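Local structure of type III Pentaketide Synthase (Neurospora crassa, 3EUO) at residues A[62-68]-A[179-183]; A[117-121]-A[134-138]; A[172-176]-A[330-334]. The protein probably transfers acyl groups as a type III polyketide synthase of the chalcone/stilbene synthase family, building pentaketides from acyl units. All coordinates share one frame; numbering follows the deposited sequence.

Contact 1. Residues A[62-68]-A[179-183]; sequences VNKPNPP and TMVRS
Val62 opens the loop 62-68 against the start of helix 181-191, its CG1 methyl meeting CG1 of Val181 at 3.8 Å as the two side chains cross at about a right angle. The carbonyl of Val62 turns to Arg182: NH1 donates to Val62 O at 2.8 Å, approaching from above the carbonyl plane, while the oxygen stays close to the plane of the guanidinium. Two residues further along, Lys64 O is gripped end-on by two nitrogens of that group, Arg182 NH1 at 2.9 Å and NH2 at 3.1 Å; the NH1 bond lies in the carbonyl plane. The side chain of Lys64 itself leaves to pair with Glu72. Pro65 O adds a weak bond to NH2, and Asn66 O and Pro67 N lie over one face of the guanidinium; Arg182 also makes a cation-pi contact with Tyr29. Bends at chi2 (-75°) and chi3 (-57°) curl the arginine so that its head enters the curve of the loop. Pro67 packs on the root of the arginine, with its CB 3.8 Å from Arg182 CB and its CG 3.6 Å from Arg182 O. Pro68 follows with CG 3.8 Å from Thr179 O. With an alanine in place of Arg182, the carbonyls of Val62 and Lys64 would probably lose their shared donor and the loop its hydrogen-bonded link to the helix start. An irregular loop is thus fixed through backbone oxygens converging on one cation, whose charge their partial negative charges probably help to offset.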
ATOM      1  N   VAL A  62     -18.700 -14.534  13.311  1.00 17.00           N
ATOM      2  CA  VAL A  62     -19.412 -15.112  12.169  1.00 17.28           C
ATOM      3  C   VAL A  62     -20.785 -15.661  12.575  1.00 17.85           C
ATOM      4  O   VAL A  62     -21.477 -16.305  11.781  1.00 17.76           O
ATOM      5  CB  VAL A  62     -18.565 -16.167  11.412  1.00 17.30           C
ATOM      6  CG1 VAL A  62     -17.272 -15.532  10.875  1.00 17.11           C
ATOM      7  CG2 VAL A  62     -18.241 -17.386  12.292  1.00 17.20           C
ATOM      8  N   ASN A  63     -21.175 -15.373  13.814  1.00 18.31           N
ATOM      9  CA  ASN A  63     -22.448 -15.832  14.353  1.00 19.17           C
ATOM     10  C   ASN A  63     -23.357 -14.693  14.838  1.00 19.49           C
ATOM     11  O   ASN A  63     -24.173 -14.866  15.747  1.00 19.77           O
ATOM     12  CB  ASN A  63     -22.219 -16.882  15.445  1.00 19.51           C
ATOM     13  CG  ASN A  63     -21.725 -18.210  14.881  1.00 20.28           C
ATOM     14  OD1 ASN A  63     -20.548 -18.552  15.002  1.00 22.43           O
ATOM     15  ND2 ASN A  63     -22.622 -18.955  14.246  1.00 20.11           N
ATOM     16  N   LYS A  64     -23.226 -13.529  14.219  1.00 19.78           N
ATOM     17  CA  LYS A  64     -24.132 -12.422  14.504  1.00 20.26           C
ATOM     18  C   LYS A  64     -25.358 -12.493  13.585  1.00 20.18           C
ATOM     19  O   LYS A  64     -25.363 -13.280  12.634  1.00 20.15           O
ATOM     20  CB  LYS A  64     -23.388 -11.090  14.382  1.00 20.89           C
ATOM     21  CG  LYS A  64     -22.177 -11.033  15.314  1.00 23.09           C
ATOM     22  CD  LYS A  64     -21.739  -9.620  15.648  1.00 28.57           C
ATOM     23  CE  LYS A  64     -20.755  -9.088  14.631  1.00 29.23           C
ATOM     24  NZ  LYS A  64     -21.469  -8.599  13.419  1.00 32.63           N
ATOM     25  N   PRO A  65     -26.413 -11.701  13.873  1.00 20.18           N
ATOM     26  CA  PRO A  65     -27.594 -11.709  13.000  1.00 20.13           C
ATOM     27  C   PRO A  65     -27.225 -11.482  11.532  1.00 19.62           C
ATOM     28  O   PRO A  65     -27.754 -12.151  10.640  1.00 19.65           O
ATOM     29  CB  PRO A  65     -28.431 -10.546  13.537  1.00 20.30           C
ATOM     30  CG  PRO A  65     -28.056 -10.465  14.979  1.00 20.30           C
ATOM     31  CD  PRO A  65     -26.590 -10.791  15.024  1.00 20.44           C
ATOM     32  N   ASN A  66     -26.301 -10.556  11.303  1.00 19.17           N
ATOM     33  CA  ASN A  66     -25.824 -10.246   9.967  1.00 18.80           C
ATOM     34  C   ASN A  66     -24.353 -10.616   9.855  1.00 17.85           C
ATOM     35  O   ASN A  66     -23.713 -10.876  10.874  1.00 18.02           O
ATOM     36  CB  ASN A  66     -26.008  -8.752   9.695  1.00 19.32           C
ATOM     37  CG  ASN A  66     -27.436  -8.295   9.913  1.00 21.57           C
ATOM     38  OD1 ASN A  66     -28.357  -8.743   9.230  1.00 24.70           O
ATOM     39  ND2 ASN A  66     -27.625  -7.382  10.860  1.00 25.10           N
ATOM     40  N   PRO A  67     -23.808 -10.642   8.623  1.00 16.75           N
ATOM     41  CA  PRO A  67     -22.359 -10.753   8.500  1.00 15.98           C
ATOM     42  C   PRO A  67     -21.705  -9.572   9.212  1.00 15.51           C
ATOM     43  O   PRO A  67     -22.313  -8.492   9.299  1.00 15.23           O
ATOM     44  CB  PRO A  67     -22.130 -10.669   6.982  1.00 16.14           C
ATOM     45  CG  PRO A  67     -23.413 -11.162   6.383  1.00 15.80           C
ATOM     46  CD  PRO A  67     -24.464 -10.592   7.304  1.00 16.79           C
ATOM     47  N   PRO A  68     -20.488  -9.769   9.745  1.00 14.88           N
ATOM     48  CA  PRO A  68     -19.785  -8.664  10.400  1.00 14.62           C
ATOM     49  C   PRO A  68     -19.532  -7.539   9.404  1.00 14.21           C
ATOM     50  O   PRO A  68     -19.278  -7.809   8.227  1.00 14.56           O
ATOM     51  CB  PRO A  68     -18.452  -9.293  10.826  1.00 14.31           C
ATOM     52  CG  PRO A  68     -18.292 -10.509   9.946  1.00 14.67           C
ATOM     53  CD  PRO A  68     -19.690 -11.012   9.742  1.00 14.91           C
ATOM     54  N   THR A 179     -12.939 -14.991   8.113  1.00 13.78           N
ATOM     55  CA  THR A 179     -13.955 -14.204   8.807  1.00 13.62           C
ATOM     56  C   THR A 179     -14.976 -13.603   7.839  1.00 13.29           C
ATOM     57  O   THR A 179     -16.003 -13.071   8.263  1.00 13.62           O
ATOM     58  CB  THR A 179     -13.312 -13.082   9.643  1.00 13.59           C
ATOM     59  OG1 THR A 179     -12.392 -12.338   8.823  1.00 13.64           O
ATOM     60  CG2 THR A 179     -12.555 -13.675  10.838  1.00 13.81           C
ATOM     61  N   MET A 180     -14.686 -13.685   6.543  1.00 12.75           N
ATOM     62  CA  MET A 180     -15.574 -13.149   5.515  1.00 11.90           C
ATOM     63  C   MET A 180     -16.530 -14.213   4.977  1.00 12.44           C
ATOM     64  O   MET A 180     -17.269 -13.971   4.017  1.00 12.51           O
ATOM     65  CB  MET A 180     -14.764 -12.456   4.399  1.00 12.05           C
ATOM     66  CG  MET A 180     -14.208 -11.069   4.836  1.00 12.09           C
ATOM     67  SD  MET A 180     -13.104 -10.270   3.643  1.00  8.97           S
ATOM     68  CE  MET A 180     -11.827  -9.707   4.754  1.00 12.04           C
ATOM     69  N   VAL A 181     -16.555 -15.367   5.648  1.00 12.32           N
ATOM     70  CA  VAL A 181     -17.426 -16.477   5.268  1.00 12.65           C
ATOM     71  C   VAL A 181     -18.904 -16.053   5.198  1.00 12.55           C
ATOM     72  O   VAL A 181     -19.587 -16.385   4.226  1.00 12.56           O
ATOM     73  CB  VAL A 181     -17.204 -17.740   6.165  1.00 12.67           C
ATOM     74  CG1 VAL A 181     -17.519 -17.450   7.625  1.00 12.93           C
ATOM     75  CG2 VAL A 181     -18.023 -18.948   5.655  1.00 13.32           C
ATOM     76  N   ARG A 182     -19.381 -15.294   6.190  1.00 12.67           N
ATOM     77  CA  ARG A 182     -20.797 -14.893   6.227  1.00 13.03           C
ATOM     78  C   ARG A 182     -21.168 -13.958   5.075  1.00 12.95           C
ATOM     79  O   ARG A 182     -22.276 -14.051   4.526  1.00 12.60           O
ATOM     80  CB  ARG A 182     -21.172 -14.267   7.584  1.00 13.31           C
ATOM     81  CG  ARG A 182     -21.271 -15.271   8.746  1.00 13.99           C
ATOM     82  CD  ARG A 182     -22.555 -16.113   8.661  1.00 14.47           C
ATOM     83  NE  ARG A 182     -23.757 -15.273   8.638  1.00 16.49           N
ATOM     84  CZ  ARG A 182     -24.345 -14.761   9.723  1.00 17.44           C
ATOM     85  NH1 ARG A 182     -23.851 -14.998  10.933  1.00 17.85           N
ATOM     86  NH2 ARG A 182     -25.423 -13.993   9.594  1.00 17.68           N
ATOM     87  N   SER A 183     -20.237 -13.072   4.715  1.00 12.24           N
ATOM     88  CA  SER A 183     -20.413 -12.163   3.583  1.00 12.20           C
ATOM     89  C   SER A 183     -20.532 -12.956   2.285  1.00 11.63           C
ATOM     90  O   SER A 183     -21.400 -12.693   1.453  1.00 10.97           O
ATOM     91  CB  SER A 183     -19.225 -11.203   3.486  1.00 12.29           C
ATOM     92  OG  SER A 183     -19.181 -10.591   2.208  1.00 13.80           O
TER

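Contact 2. Residues A[117-121]-A[134-138]; sequences PGYDH and EKVLL
Asp120, in the first turn of helix 119-127, faces Leu137 of strand 134-138, their CA atoms 6.9 Å apart, the nearest CA pair of the two segments. Helix and strand belong to the beta-alpha-beta unit 105-109, 119-127, 134-138 of the thiolase-like fold. The helix start is drawn together by His121 N bonding to Gly118 O, while the strand pairs with strand 105-109 through Met106 and Ser108.

Lys135 and Leu137 point from the strand toward the helix. Leu137 divides its methyls: CD2 settles against Gly118 CA at 3.7 Å, where no side chain intervenes, and CD1 approaches the Tyr119 ring obliquely, 3.7 Å from CE2. The hydroxyl of that tyrosine is bound to Thr109 O. Asp120 reaches between the two strand residues, its CG lying between its own N and carbonyl carbon (chi1 59°), which carries OD2 to within 3.6 Å of Lys135 CB and also over Leu137 CB. Lys135 is bent at chi3 (-75°), so its ammonium swings past the carboxylate to lie 3.3 Å from His121 CA; Asp120 OD2 and Lys135 NZ remain 4.4 Å apart, too far for a salt bridge, though the opposite charges probably still attract.

Strand 134-138 also meets the second subunit: Leu137 makes backbone hydrogen bonds to it, Val136 packs on Leu138 of that subunit, and Glu134 forms a salt bridge with Arg151 of that subunit. Across the contact itself the polar link is a water, 2.7 Å from Asp120 OD2 and 3.0 Å from Val136 O.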
ATOM      1  N   PRO A 117      -3.553   4.283  11.391  1.00 12.38           N
ATOM      2  CA  PRO A 117      -2.330   3.622  10.890  1.00 12.04           C
ATOM      3  C   PRO A 117      -2.581   2.203  10.385  1.00 12.19           C
ATOM      4  O   PRO A 117      -3.468   1.506  10.902  1.00 11.21           O
ATOM      5  CB  PRO A 117      -1.410   3.576  12.124  1.00 12.31           C
ATOM      6  CG  PRO A 117      -1.973   4.584  13.080  1.00 13.06           C
ATOM      7  CD  PRO A 117      -3.442   4.666  12.810  1.00 12.23           C
ATOM      8  N   GLY A 118      -1.808   1.786   9.382  1.00 11.96           N
ATOM      9  CA  GLY A 118      -1.880   0.413   8.860  1.00 12.03           C
ATOM     10  C   GLY A 118      -1.370  -0.613   9.854  1.00 12.32           C
ATOM     11  O   GLY A 118      -0.700  -0.264  10.843  1.00 12.31           O
ATOM     12  N   TYR A 119      -1.680  -1.881   9.599  1.00 12.31           N
ATOM     13  CA  TYR A 119      -1.390  -2.941  10.569  1.00 12.11           C
ATOM     14  C   TYR A 119       0.099  -3.094  10.808  1.00 11.93           C
ATOM     15  O   TYR A 119       0.515  -3.525  11.889  1.00 11.84           O
ATOM     16  CB  TYR A 119      -2.022  -4.281  10.150  1.00 12.42           C
ATOM     17  CG  TYR A 119      -1.190  -5.142   9.212  1.00 12.29           C
ATOM     18  CD1 TYR A 119      -0.271  -6.074   9.719  1.00 13.50           C
ATOM     19  CD2 TYR A 119      -1.337  -5.045   7.820  1.00 12.88           C
ATOM     20  CE1 TYR A 119       0.490  -6.877   8.866  1.00 14.33           C
ATOM     21  CE2 TYR A 119      -0.574  -5.851   6.951  1.00 12.22           C
ATOM     22  CZ  TYR A 119       0.333  -6.760   7.483  1.00 13.32           C
ATOM     23  OH  TYR A 119       1.077  -7.550   6.643  1.00 12.19           O
ATOM     24  N   ASP A 120       0.896  -2.726   9.803  1.00 11.99           N
ATOM     25  CA  ASP A 120       2.342  -2.823   9.902  1.00 11.90           C
ATOM     26  C   ASP A 120       2.893  -1.992  11.055  1.00 11.97           C
ATOM     27  O   ASP A 120       3.856  -2.399  11.714  1.00 12.19           O
ATOM     28  CB  ASP A 120       3.025  -2.474   8.569  1.00 12.11           C
ATOM     29  CG  ASP A 120       2.704  -1.070   8.069  1.00 13.27           C
ATOM     30  OD1 ASP A 120       1.625  -0.523   8.394  1.00 15.45           O
ATOM     31  OD2 ASP A 120       3.549  -0.519   7.321  1.00 13.66           O
ATOM     32  N   HIS A 121       2.282  -0.834  11.294  1.00 11.55           N
ATOM     33  CA  HIS A 121       2.663  -0.010  12.434  1.00 12.15           C
ATOM     34  C   HIS A 121       2.636  -0.794  13.744  1.00 12.12           C
ATOM     35  O   HIS A 121       3.608  -0.781  14.517  1.00 12.27           O
ATOM     36  CB  HIS A 121       1.754   1.206  12.569  1.00 11.91           C
ATOM     37  CG  HIS A 121       2.036   2.005  13.803  1.00 12.72           C
ATOM     38  ND1 HIS A 121       1.369   1.800  14.993  1.00 13.76           N
ATOM     39  CD2 HIS A 121       2.961   2.962  14.047  1.00 11.35           C
ATOM     40  CE1 HIS A 121       1.857   2.614  15.911  1.00 12.45           C
ATOM     41  NE2 HIS A 121       2.820   3.334  15.361  1.00 14.30           N
ATOM     42  N   GLU A 134      11.728   2.617   7.842  1.00 13.06           N
ATOM     43  CA  GLU A 134      11.034   2.997   6.616  1.00 13.21           C
ATOM     44  C   GLU A 134      10.040   1.897   6.252  1.00 12.77           C
ATOM     45  O   GLU A 134      10.442   0.754   5.977  1.00 12.39           O
ATOM     46  CB  GLU A 134      12.025   3.247   5.473  1.00 12.87           C
ATOM     47  CG  GLU A 134      12.984   4.416   5.704  1.00 14.33           C
ATOM     48  CD  GLU A 134      13.793   4.770   4.474  1.00 14.89           C
ATOM     49  OE1 GLU A 134      13.196   5.200   3.457  1.00 17.56           O
ATOM     50  OE2 GLU A 134      15.032   4.612   4.519  1.00 16.07           O
ATOM     51  N   LYS A 135       8.749   2.236   6.262  1.00 12.01           N
ATOM     52  CA  LYS A 135       7.707   1.243   6.009  1.00 12.36           C
ATOM     53  C   LYS A 135       7.020   1.461   4.667  1.00 11.79           C
ATOM     54  O   LYS A 135       6.882   2.595   4.190  1.00 12.11           O
ATOM     55  CB  LYS A 135       6.659   1.200   7.133  1.00 11.72           C
ATOM     56  CG  LYS A 135       7.196   0.921   8.531  1.00 12.42           C
ATOM     57  CD  LYS A 135       6.057   0.843   9.532  1.00 14.05           C
ATOM     58  CE  LYS A 135       5.516   2.264   9.828  1.00 18.68           C
ATOM     59  NZ  LYS A 135       4.314   2.181  10.674  1.00 24.22           N
ATOM     60  N   VAL A 136       6.623   0.342   4.069  1.00 11.47           N
ATOM     61  CA  VAL A 136       5.795   0.295   2.876  1.00 11.24           C
ATOM     62  C   VAL A 136       4.699  -0.728   3.156  1.00 11.45           C
ATOM     63  O   VAL A 136       4.990  -1.920   3.375  1.00 11.82           O
ATOM     64  CB  VAL A 136       6.612  -0.156   1.633  1.00 11.11           C
ATOM     65  CG1 VAL A 136       5.692  -0.546   0.471  1.00 10.94           C
ATOM     66  CG2 VAL A 136       7.590   0.931   1.202  1.00 11.34           C
ATOM     67  N   LEU A 137       3.446  -0.261   3.162  1.00 11.59           N
ATOM     68  CA  LEU A 137       2.291  -1.159   3.252  1.00 11.07           C
ATOM     69  C   LEU A 137       1.612  -1.208   1.905  1.00 11.07           C
ATOM     70  O   LEU A 137       0.945  -0.254   1.506  1.00 11.09           O
ATOM     71  CB  LEU A 137       1.295  -0.717   4.340  1.00 11.06           C
ATOM     72  CG  LEU A 137      -0.004  -1.538   4.471  1.00 11.85           C
ATOM     73  CD1 LEU A 137       0.266  -3.020   4.752  1.00 13.51           C
ATOM     74  CD2 LEU A 137      -0.930  -0.941   5.526  1.00 11.48           C
ATOM     75  N   LEU A 138       1.766  -2.338   1.220  1.00 10.70           N
ATOM     76  CA  LEU A 138       1.186  -2.514  -0.110  1.00 11.00           C
ATOM     77  C   LEU A 138      -0.310  -2.767  -0.060  1.00 11.40           C
ATOM     78  O   LEU A 138      -0.808  -3.443   0.843  1.00 12.04           O
ATOM     79  CB  LEU A 138       1.861  -3.686  -0.835  1.00 10.99           C
ATOM     80  CG  LEU A 138       3.363  -3.557  -1.049  1.00  9.93           C
ATOM     81  CD1 LEU A 138       3.883  -4.801  -1.756  1.00 12.50           C
ATOM     82  CD2 LEU A 138       3.700  -2.309  -1.877  1.00 11.68           C
TER
HETATM   83  O   HOH W   1       5.364  -2.248   6.316  1.00 12.26           O

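Contact 3. Residues A[172-176]-A[330-334]; sequences LALEV and SSSAT
Glu175, at the end of strand 168-175, and Ser332, in the loop before helix 334-342, make the polar link between these segments. Ser332 OG donates to Glu175 OE2 over 2.6 Å, reaching the oxygen on its anti side and 21° out of the carboxylate plane. The glutamate chain is bent at chi2 (-73°), which turns the carboxylate so that OE2 meets Ser332 OG. The other carboxylate oxygen, OE1, is taken up by Thr110 OG1, Cys111 N and Thr112 OG1, so this buried acid joins the serine loop to the residues following strand 105-109.

Van der Waals contacts surround the bond. Ser331 CB lies 3.7 Å from Glu175 CG, and Ser330 O touches the same CG at 3.5 Å. Ala173, two residues back on the same side of the strand, puts its CB against Ser332 OG at 3.4 Å and against Ala333, the two methyls being 4.1 Å apart. Small side chains at this point let strand and loop come close, with only 4.8 Å between Ala173 CA and Ala333 CA.

Bonds within the loop set its shape. Ala333 N to Ser330 O closes a type II' beta turn, with Ser331 at positive phi (50°). Thr334 N and Thr334 OG1 both reach Ser331 O, from the same face of its carbonyl plane, as helix 334-342 starts.

Ser331 N also bonds to Asn329 OD1. In chalcone synthases the corresponding loop supplies the asparagine of the Cys-His-Asn triad, so the arrangement probably belongs to the surroundings of the active site, where a core strand of the N-terminal half of the thiolase-like fold meets a loop of the C-terminal half.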
ATOM      1  N   LEU A 172       6.697  -8.896   4.979  1.00 11.28           N
ATOM      2  CA  LEU A 172       5.631  -9.506   5.772  1.00 11.08           C
ATOM      3  C   LEU A 172       4.297  -9.581   5.031  1.00 10.98           C
ATOM      4  O   LEU A 172       3.877  -8.611   4.412  1.00 11.14           O
ATOM      5  CB  LEU A 172       5.455  -8.729   7.092  1.00 11.11           C
ATOM      6  CG  LEU A 172       4.303  -9.109   8.044  1.00 11.63           C
ATOM      7  CD1 LEU A 172       4.533 -10.477   8.676  1.00 11.74           C
ATOM      8  CD2 LEU A 172       4.106  -8.033   9.124  1.00 11.20           C
ATOM      9  N   ALA A 173       3.639 -10.735   5.117  1.00 10.87           N
ATOM     10  CA  ALA A 173       2.274 -10.887   4.602  1.00 10.78           C
ATOM     11  C   ALA A 173       1.364 -11.424   5.691  1.00 11.43           C
ATOM     12  O   ALA A 173       1.715 -12.378   6.394  1.00 11.61           O
ATOM     13  CB  ALA A 173       2.253 -11.805   3.399  1.00 11.34           C
ATOM     14  N   LEU A 174       0.205 -10.795   5.845  1.00 11.01           N
ATOM     15  CA  LEU A 174      -0.803 -11.276   6.778  1.00 10.80           C
ATOM     16  C   LEU A 174      -2.163 -11.228   6.101  1.00 10.95           C
ATOM     17  O   LEU A 174      -2.559 -10.192   5.558  1.00 10.65           O
ATOM     18  CB  LEU A 174      -0.791 -10.428   8.056  1.00 10.62           C
ATOM     19  CG  LEU A 174      -1.973 -10.529   9.031  1.00 10.79           C
ATOM     20  CD1 LEU A 174      -2.099 -11.925   9.655  1.00 11.48           C
ATOM     21  CD2 LEU A 174      -1.841  -9.471  10.119  1.00 10.76           C
ATOM     22  N   GLU A 175      -2.882 -12.346   6.144  1.00 11.13           N
ATOM     23  CA  GLU A 175      -4.230 -12.397   5.586  1.00 11.23           C
ATOM     24  C   GLU A 175      -5.156 -13.116   6.549  1.00 11.28           C
ATOM     25  O   GLU A 175      -4.802 -14.163   7.089  1.00 11.13           O
ATOM     26  CB  GLU A 175      -4.261 -13.088   4.213  1.00 11.15           C
ATOM     27  CG  GLU A 175      -3.314 -12.490   3.161  1.00 12.52           C
ATOM     28  CD  GLU A 175      -3.753 -11.138   2.603  1.00 13.71           C
ATOM     29  OE1 GLU A 175      -4.773 -10.559   3.050  1.00 12.37           O
ATOM     30  OE2 GLU A 175      -3.053 -10.642   1.692  1.00 12.50           O
ATOM     31  N   VAL A 176      -6.306 -12.504   6.799  1.00 11.10           N
ATOM     32  CA  VAL A 176      -7.390 -13.141   7.550  1.00 11.59           C
ATOM     33  C   VAL A 176      -8.620 -13.104   6.645  1.00 11.82           C
ATOM     34  O   VAL A 176      -9.317 -12.087   6.558  1.00 12.47           O
ATOM     35  CB  VAL A 176      -7.682 -12.430   8.894  1.00 11.50           C
ATOM     36  CG1 VAL A 176      -8.827 -13.133   9.638  1.00 12.73           C
ATOM     37  CG2 VAL A 176      -6.423 -12.388   9.773  1.00 11.77           C
ATOM     38  N   SER A 330      -3.834 -19.111   1.499  1.00 12.99           N
ATOM     39  CA  SER A 330      -3.769 -18.010   2.468  1.00 13.00           C
ATOM     40  C   SER A 330      -3.408 -16.686   1.791  1.00 13.26           C
ATOM     41  O   SER A 330      -2.774 -15.823   2.404  1.00 12.76           O
ATOM     42  CB  SER A 330      -2.767 -18.327   3.591  1.00 13.29           C
ATOM     43  OG  SER A 330      -3.092 -19.546   4.240  1.00 14.23           O
ATOM     44  N   SER A 331      -3.833 -16.538   0.533  1.00 13.02           N
ATOM     45  CA  SER A 331      -3.574 -15.339  -0.270  1.00 13.04           C
ATOM     46  C   SER A 331      -2.079 -14.962  -0.236  1.00 12.81           C
ATOM     47  O   SER A 331      -1.227 -15.837  -0.414  1.00 12.86           O
ATOM     48  CB  SER A 331      -4.511 -14.201   0.158  1.00 13.04           C
ATOM     49  OG  SER A 331      -4.313 -13.036  -0.621  1.00 12.77           O
ATOM     50  N   SER A 332      -1.750 -13.696   0.021  1.00 12.66           N
ATOM     51  CA  SER A 332      -0.358 -13.232  -0.066  1.00 12.82           C
ATOM     52  C   SER A 332       0.619 -13.923   0.896  1.00 12.69           C
ATOM     53  O   SER A 332       1.829 -13.899   0.666  1.00 12.65           O
ATOM     54  CB  SER A 332      -0.278 -11.714   0.148  1.00 13.17           C
ATOM     55  OG  SER A 332      -0.543 -11.385   1.502  1.00 13.78           O
ATOM     56  N   ALA A 333       0.090 -14.520   1.966  1.00 12.40           N
ATOM     57  CA  ALA A 333       0.928 -15.157   2.995  1.00 12.64           C
ATOM     58  C   ALA A 333       1.419 -16.558   2.612  1.00 12.86           C
ATOM     59  O   ALA A 333       2.325 -17.101   3.253  1.00 12.45           O
ATOM     60  CB  ALA A 333       0.187 -15.197   4.336  1.00 12.84           C
ATOM     61  N   THR A 334       0.837 -17.141   1.568  1.00 12.96           N
ATOM     62  CA  THR A 334       1.120 -18.540   1.254  1.00 13.73           C
ATOM     63  C   THR A 334       2.515 -18.755   0.678  1.00 13.41           C
ATOM     64  O   THR A 334       3.157 -19.766   0.978  1.00 13.34           O
ATOM     65  CB  THR A 334       0.092 -19.146   0.277  1.00 14.14           C
ATOM     66  OG1 THR A 334      -1.229 -18.779   0.683  1.00 15.26           O
ATOM     67  CG2 THR A 334       0.203 -20.669   0.264  1.00 14.93           C
TER

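From the N terminus, the chain first passes 62-68, and contact 1 closes its loop only at 179-183, after helix 70-96 and the beta-alpha-beta unit. Contact 2 is nested inside that loop, closing a short one between helix 119-127 and strand 134-138, outermost within this chain. Contact 3 opens at 172-176, just before contact 1 closes, and crosses it by reaching forward to 330-334. Contacts 2 and 3 follow in series but touch, with Tyr119 OH packed 3.5 Å from Leu174 N, and both reach the large mixed sheet. Contact 1 ties a peripheral loop to helix 181-191, while contact 3 joins the two halves of the fold.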